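Local coordinates for OTU domain-containing protein wMelOTU (Wolbachia pipientis wMel, PDB 6W9O) that probably cleaves ubiquitin from modified proteins as a cysteine protease of the OTU family, acting as a bacterial deubiquitinase, at residues C53-F58 with D127-I132; A72-N77 with C134-V139. All coordinates share one frame; numbering follows the deposited sequence.

Contact 1: C53-F58 with D127-I132; sequences CFFDSF and DVEGRI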
loop_
_atom_site.group_PDB
_atom_site.type_symbol
_atom_site.label_atom_id
_atom_site.label_comp_id
_atom_site.label_asym_id
_atom_site.label_seq_id
_atom_site.Cartn_x
_atom_site.Cartn_y
_atom_site.Cartn_z
ATOM N N CYS A 53 8.685 -4.445 1.300
ATOM C CA CYS A 53 8.484 -3.103 1.865
ATOM C C CYS A 53 7.125 -2.514 1.535
ATOM O O CYS A 53 6.631 -1.687 2.303
ATOM C CB CYS A 53 9.574 -2.142 1.378
ATOM S SG CYS A 53 9.582 -1.820 -0.413
ATOM N N PHE A 54 6.519 -2.842 0.378
ATOM C CA PHE A 54 5.205 -2.270 0.096
ATOM C C PHE A 54 4.208 -2.778 1.102
ATOM O O PHE A 54 3.459 -1.989 1.713
ATOM C CB PHE A 54 4.719 -2.677 -1.326
ATOM C CG PHE A 54 3.298 -2.314 -1.549
ATOM C CD1 PHE A 54 2.933 -0.966 -1.755
ATOM C CD2 PHE A 54 2.331 -3.276 -1.432
ATOM C CE1 PHE A 54 1.613 -0.599 -1.841
ATOM C CE2 PHE A 54 0.986 -2.937 -1.520
ATOM C CZ PHE A 54 0.621 -1.575 -1.709
ATOM N N PHE A 55 4.187 -4.092 1.290
ATOM C CA PHE A 55 3.221 -4.714 2.202
ATOM C C PHE A 55 3.464 -4.273 3.630
ATOM O O PHE A 55 2.492 -4.020 4.393
ATOM C CB PHE A 55 3.347 -6.237 2.074
ATOM C CG PHE A 55 3.059 -6.714 0.661
ATOM C CD1 PHE A 55 1.770 -6.830 0.192
ATOM C CD2 PHE A 55 4.127 -7.006 -0.183
ATOM C CE1 PHE A 55 1.518 -7.218 -1.102
ATOM C CE2 PHE A 55 3.868 -7.408 -1.485
ATOM C CZ PHE A 55 2.584 -7.522 -1.938
ATOM N N ASP A 56 4.729 -4.183 4.022
ATOM C CA ASP A 56 5.056 -3.765 5.395
ATOM C C ASP A 56 4.700 -2.297 5.619
ATOM O O ASP A 56 4.262 -1.927 6.737
ATOM C CB ASP A 56 6.539 -3.993 5.653
ATOM C CG ASP A 56 6.891 -3.906 7.135
ATOM O OD1 ASP A 56 6.224 -4.636 7.911
ATOM O OD2 ASP A 56 7.878 -3.212 7.517
ATOM N N SER A 57 4.896 -1.439 4.627
ATOM C CA SER A 57 4.511 -0.027 4.787
ATOM C C SER A 57 2.999 0.105 4.893
ATOM O O SER A 57 2.475 0.802 5.798
ATOM C CB SER A 57 4.997 0.767 3.565
ATOM O OG SER A 57 6.412 0.764 3.509
ATOM N N PHE A 58 2.258 -0.603 4.030
ATOM C CA PHE A 58 0.795 -0.599 4.104
ATOM C C PHE A 58 0.322 -1.122 5.452
ATOM O O PHE A 58 -0.559 -0.527 6.077
ATOM C CB PHE A 58 0.243 -1.478 2.960
ATOM C CG PHE A 58 -1.256 -1.423 2.789
ATOM C CD1 PHE A 58 -1.830 -0.633 1.775
ATOM C CD2 PHE A 58 -2.105 -2.188 3.611
ATOM C CE1 PHE A 58 -3.227 -0.579 1.641
ATOM C CE2 PHE A 58 -3.496 -2.149 3.423
ATOM C CZ PHE A 58 -4.024 -1.288 2.450
ATOM N N ASP A 127 -0.480 0.007 -7.681
ATOM C CA ASP A 127 -1.539 -0.000 -8.663
ATOM C C ASP A 127 -2.239 -1.347 -8.738
ATOM O O ASP A 127 -3.342 -1.427 -9.298
ATOM C CB ASP A 127 -1.002 0.283 -10.049
ATOM C CG ASP A 127 -0.462 1.689 -10.211
ATOM O OD1 ASP A 127 -0.995 2.645 -9.610
ATOM O OD2 ASP A 127 0.521 1.827 -10.999
ATOM N N VAL A 128 -1.586 -2.420 -8.272
ATOM C CA VAL A 128 -2.207 -3.742 -8.373
ATOM C C VAL A 128 -2.507 -4.253 -6.965
ATOM O O VAL A 128 -3.687 -4.324 -6.542
ATOM C CB VAL A 128 -1.333 -4.745 -9.153
ATOM C CG1 VAL A 128 -2.089 -6.084 -9.246
ATOM C CG2 VAL A 128 -1.029 -4.198 -10.574
ATOM N N GLU A 129 -1.471 -4.598 -6.217
ATOM C CA GLU A 129 -1.709 -5.058 -4.852
ATOM C C GLU A 129 -2.327 -3.974 -4.012
ATOM O O GLU A 129 -3.172 -4.277 -3.155
ATOM C CB GLU A 129 -0.394 -5.522 -4.242
ATOM C CG GLU A 129 0.113 -6.863 -4.885
ATOM C CD GLU A 129 0.680 -6.691 -6.263
ATOM O OE1 GLU A 129 1.467 -5.748 -6.470
ATOM O OE2 GLU A 129 0.318 -7.508 -7.124
ATOM N N GLY A 130 -1.951 -2.704 -4.213
ATOM C CA GLY A 130 -2.595 -1.640 -3.411
ATOM C C GLY A 130 -4.094 -1.569 -3.658
ATOM O O GLY A 130 -4.893 -1.465 -2.719
ATOM N N ARG A 131 -4.521 -1.693 -4.909
ATOM C CA ARG A 131 -5.942 -1.660 -5.236
ATOM C C ARG A 131 -6.681 -2.849 -4.610
ATOM O O ARG A 131 -7.793 -2.691 -4.056
ATOM C CB ARG A 131 -6.104 -1.632 -6.758
ATOM C CG ARG A 131 -7.562 -1.617 -7.169
ATOM C CD ARG A 131 -7.675 -1.267 -8.697
ATOM N NE ARG A 131 -9.075 -1.288 -9.092
ATOM C CZ ARG A 131 -9.489 -1.010 -10.333
ATOM N NH1 ARG A 131 -8.602 -0.682 -11.253
ATOM N NH2 ARG A 131 -10.773 -1.059 -10.618
ATOM N N ILE A 132 -6.058 -4.032 -4.636
ATOM C CA ILE A 132 -6.664 -5.215 -4.016
ATOM C C ILE A 132 -6.827 -4.998 -2.513
ATOM O O ILE A 132 -7.879 -5.314 -1.936
ATOM C CB ILE A 132 -5.800 -6.469 -4.278
ATOM C CG1 ILE A 132 -5.815 -6.839 -5.762
ATOM C CG2 ILE A 132 -6.284 -7.634 -3.332
ATOM C CD1 ILE A 132 -4.685 -7.856 -6.140
#
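Phe-54 and Phe-55 reach from the start of helix 53-66 to Glu-129 and Gly-130 on helix 126-137. In the OTU fold the first of these helices is the one that carries the catalytic cysteine at its beginning, and its contact with helix 126-137 lies buried, about 3 Å (centre to centre) from the middle of the chain. The two short segments cross at -31° with their axes 11.2 Å apart, a wide spacing that the aromatic rings span.

Phe-54 CZ lies 3.6 Å from Gly-130 CA, so the ring meets bare backbone where no side chain intervenes. With CG anti to the backbone N (chi1 170°), the ring is carried out toward helix 126-137. Its CE2 also touches Glu-129 CB at 4.0 Å. Phe-55 shares that CB through its CE1 and adds Glu-129 CG, 3.9 Å from its CZ; both rings meet the glutamate's aliphatic part obliquely. Around them, Phe-192 meets Phe-54 edge-to-face and Ile-184 of strand 181-188 packs against it.

The polar side belongs to Glu-129. Its buried carboxylate is held by Tyr-113 OH at OE2 and by the backbone N of Asp-125 at OE1.

Between the neighbouring rings, Phe-54 CD2 sits 3.9 Å above the plane of Phe-55, over the ring centre.

Contact 2: A72-N77 with C134-V139; sequences AEKLRN and CEKYKV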
loop_
_atom_site.group_PDB
_atom_site.type_symbol
_atom_site.label_atom_id
_atom_site.label_comp_id
_atom_site.label_asym_id
_atom_site.label_seq_id
_atom_site.Cartn_x
_atom_site.Cartn_y
_atom_site.Cartn_z
ATOM N N ALA A 72 2.578 -8.798 6.932
ATOM C CA ALA A 72 2.908 -8.624 5.530
ATOM C C ALA A 72 2.610 -9.892 4.735
ATOM O O ALA A 72 2.156 -9.818 3.566
ATOM C CB ALA A 72 4.384 -8.208 5.410
ATOM N N GLU A 73 2.841 -11.056 5.340
ATOM C CA GLU A 73 2.510 -12.318 4.668
ATOM C C GLU A 73 1.014 -12.433 4.424
ATOM O O GLU A 73 0.585 -12.921 3.371
ATOM C CB GLU A 73 3.034 -13.523 5.463
ATOM C CG GLU A 73 2.670 -14.836 4.828
ATOM C CD GLU A 73 3.159 -16.027 5.625
ATOM O OE1 GLU A 73 3.270 -17.121 5.032
ATOM O OE2 GLU A 73 3.425 -15.874 6.845
ATOM N N LYS A 74 0.194 -12.038 5.415
ATOM C CA LYS A 74 -1.245 -12.113 5.221
ATOM C C LYS A 74 -1.688 -11.181 4.095
ATOM O O LYS A 74 -2.573 -11.549 3.324
ATOM C CB LYS A 74 -1.943 -11.743 6.540
ATOM C CG LYS A 74 -3.497 -11.645 6.450
ATOM C CD LYS A 74 -4.173 -12.907 6.037
ATOM C CE LYS A 74 -5.686 -12.827 6.359
ATOM N NZ LYS A 74 -6.356 -14.092 5.923
ATOM N N LEU A 75 -1.060 -9.997 3.968
ATOM C CA LEU A 75 -1.416 -9.085 2.881
ATOM C C LEU A 75 -1.085 -9.702 1.517
ATOM O O LEU A 75 -1.890 -9.602 0.580
ATOM C CB LEU A 75 -0.731 -7.725 3.032
ATOM C CG LEU A 75 -1.205 -7.007 4.293
ATOM C CD1 LEU A 75 -0.310 -5.788 4.448
ATOM C CD2 LEU A 75 -2.674 -6.540 4.164
ATOM N N ARG A 76 0.062 -10.401 1.404
ATOM C CA ARG A 76 0.343 -11.132 0.157
ATOM C C ARG A 76 -0.705 -12.208 -0.068
ATOM O O ARG A 76 -1.191 -12.393 -1.186
ATOM C CB ARG A 76 1.745 -11.764 0.196
ATOM C CG ARG A 76 2.883 -10.738 0.109
ATOM C CD ARG A 76 4.218 -11.480 0.174
ATOM N NE ARG A 76 5.362 -10.562 -0.008
ATOM C CZ ARG A 76 5.803 -10.143 -1.201
ATOM N NH1 ARG A 76 5.201 -10.517 -2.352
ATOM N NH2 ARG A 76 6.859 -9.325 -1.236
ATOM N N ASN A 77 -1.107 -12.925 1.002
ATOM C CA ASN A 77 -2.130 -13.963 0.831
ATOM C C ASN A 77 -3.479 -13.380 0.386
ATOM O O ASN A 77 -4.209 -14.031 -0.373
ATOM C CB ASN A 77 -2.310 -14.717 2.138
ATOM C CG ASN A 77 -3.068 -15.980 1.919
ATOM O OD1 ASN A 77 -2.553 -16.923 1.265
ATOM N ND2 ASN A 77 -4.301 -16.041 2.455
ATOM N N CYS A 134 -6.939 -2.140 -0.821
ATOM C CA CYS A 134 -7.889 -1.073 -0.531
ATOM C C CYS A 134 -9.298 -1.645 -0.553
ATOM O O CYS A 134 -10.151 -1.318 0.305
ATOM C CB CYS A 134 -7.762 0.004 -1.625
ATOM S SG CYS A 134 -6.377 1.099 -1.280
ATOM N N GLU A 135 -9.576 -2.517 -1.518
ATOM C CA GLU A 135 -10.888 -3.163 -1.606
ATOM C C GLU A 135 -11.160 -4.046 -0.380
ATOM O O GLU A 135 -12.267 -4.003 0.196
ATOM C CB GLU A 135 -10.954 -3.981 -2.908
ATOM C CG GLU A 135 -11.992 -5.111 -2.898
ATOM C CD GLU A 135 -13.342 -4.631 -3.218
ATOM O OE1 GLU A 135 -14.330 -5.333 -2.864
ATOM O OE2 GLU A 135 -13.416 -3.547 -3.826
ATOM N N LYS A 136 -10.185 -4.832 0.055
ATOM C CA LYS A 136 -10.420 -5.727 1.191
ATOM C C LYS A 136 -10.596 -4.945 2.495
ATOM O O LYS A 136 -11.524 -5.232 3.267
ATOM C CB LYS A 136 -9.279 -6.729 1.360
ATOM C CG LYS A 136 -9.549 -7.585 2.635
ATOM C CD LYS A 136 -8.822 -8.912 2.578
ATOM C CE LYS A 136 -9.271 -9.763 3.780
ATOM N NZ LYS A 136 -8.634 -11.098 3.733
ATOM N N TYR A 137 -9.748 -3.962 2.754
ATOM C CA TYR A 137 -9.724 -3.288 4.058
ATOM C C TYR A 137 -10.524 -2.002 4.059
ATOM O O TYR A 137 -10.612 -1.349 5.116
ATOM C CB TYR A 137 -8.277 -3.073 4.540
ATOM C CG TYR A 137 -7.630 -4.429 4.767
ATOM C CD1 TYR A 137 -7.907 -5.140 5.924
ATOM C CD2 TYR A 137 -6.792 -5.032 3.801
ATOM C CE1 TYR A 137 -7.398 -6.376 6.139
ATOM C CE2 TYR A 137 -6.296 -6.285 4.013
ATOM C CZ TYR A 137 -6.575 -6.953 5.182
ATOM O OH TYR A 137 -6.096 -8.224 5.401
ATOM N N LYS A 138 -11.156 -1.656 2.927
ATOM C CA LYS A 138 -12.067 -0.498 2.873
ATOM C C LYS A 138 -11.319 0.776 3.245
ATOM O O LYS A 138 -11.771 1.597 4.044
ATOM C CB LYS A 138 -13.340 -0.728 3.730
ATOM C CG LYS A 138 -13.996 -2.081 3.428
ATOM C CD LYS A 138 -15.519 -1.992 3.371
ATOM C CE LYS A 138 -16.092 -3.403 3.476
ATOM N NZ LYS A 138 -16.310 -4.034 2.138
ATOM N N VAL A 139 -10.126 0.847 2.693
ATOM C CA VAL A 139 -9.276 2.079 2.774
ATOM C C VAL A 139 -8.774 2.683 1.425
ATOM O O VAL A 139 -8.894 2.164 0.223
ATOM C CB VAL A 139 -8.054 1.823 3.677
ATOM C CG1 VAL A 139 -8.456 1.471 5.100
ATOM C CG2 VAL A 139 -7.142 0.760 3.086
HETATM O O HOH W 1 -8.883 -12.097 6.199
HETATM O O HOH W 2 -9.088 -14.072 3.922
#
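Leu-75 and Tyr-137 make the apolar part of this contact. The methyl CD2 of Leu-75 comes to 3.6 Å from CE2 of Tyr-137, and the same methyl lies 4.0 Å from the tyrosine OH, so it rests beside the outer part of the ring and not near its root. Tyr-137 has its CG anti to its own carbonyl carbon (chi1 -64°), and this sends the ring across toward helix 72-84. Val-70 packs on both Leu-75 and Tyr-137, while Phe-55 of helix 53-66 closes on Leu-75 from the interior. On one face of the tyrosine ring, offset toward its rim, the CG of the preceding Lys-136 lies 3.8 Å above the plane.

Within the OTU domain the contact joins helix 72-84 to the C-terminal turn of helix 126-137, just before the chain enters strand 140-146 of the central sheet. The helix stops at Tyr-137; Lys-138, the first residue past it, has positive phi (60°), and Val-139 N is bonded back to Cys-134 O at 3.2 Å.

The polar part faces solvent. Lys-74 and Lys-136 bring their NZ atoms to 4.4 Å, and two waters each accept from both ammonium groups. The bonds from Lys-136 NZ are the shorter, 2.7 Å to one water and 3.0 Å to the other; those from Lys-74 NZ are weak. Asp-78, one turn after Lys-74 on helix 72-84, probably eases the pairing of like charges: its OD1 forms a salt bridge with Lys-136 NZ, and its OD2 is hydrogen-bonded to Tyr-137 OH. An acetate ion, probably from the crystallisation liquor, lies about 4 Å from the Lys-136 side chain.

From the N terminus, past edge strand 42-44, the chain forms helix 53-66 and, after a short connection, helix 72-84; two more helices, 89-95 and 105-116, lead to helix 126-137, on or at the end of which both later segments lie. Contact 1 closes a loop of 68 residues and contact 2 one of 56, neither span containing a strand. The segments alternate along the sequence, so the loops cross instead of nesting. Their centres lie 8 Å apart, and they touch where Phe-55 O meets Leu-75 CD1 at 3.3 Å and where Phe-58 packs on Val-139. Together they tie two consecutive helices to a third, contact 1 deep in the domain and contact 2 nearer its surface.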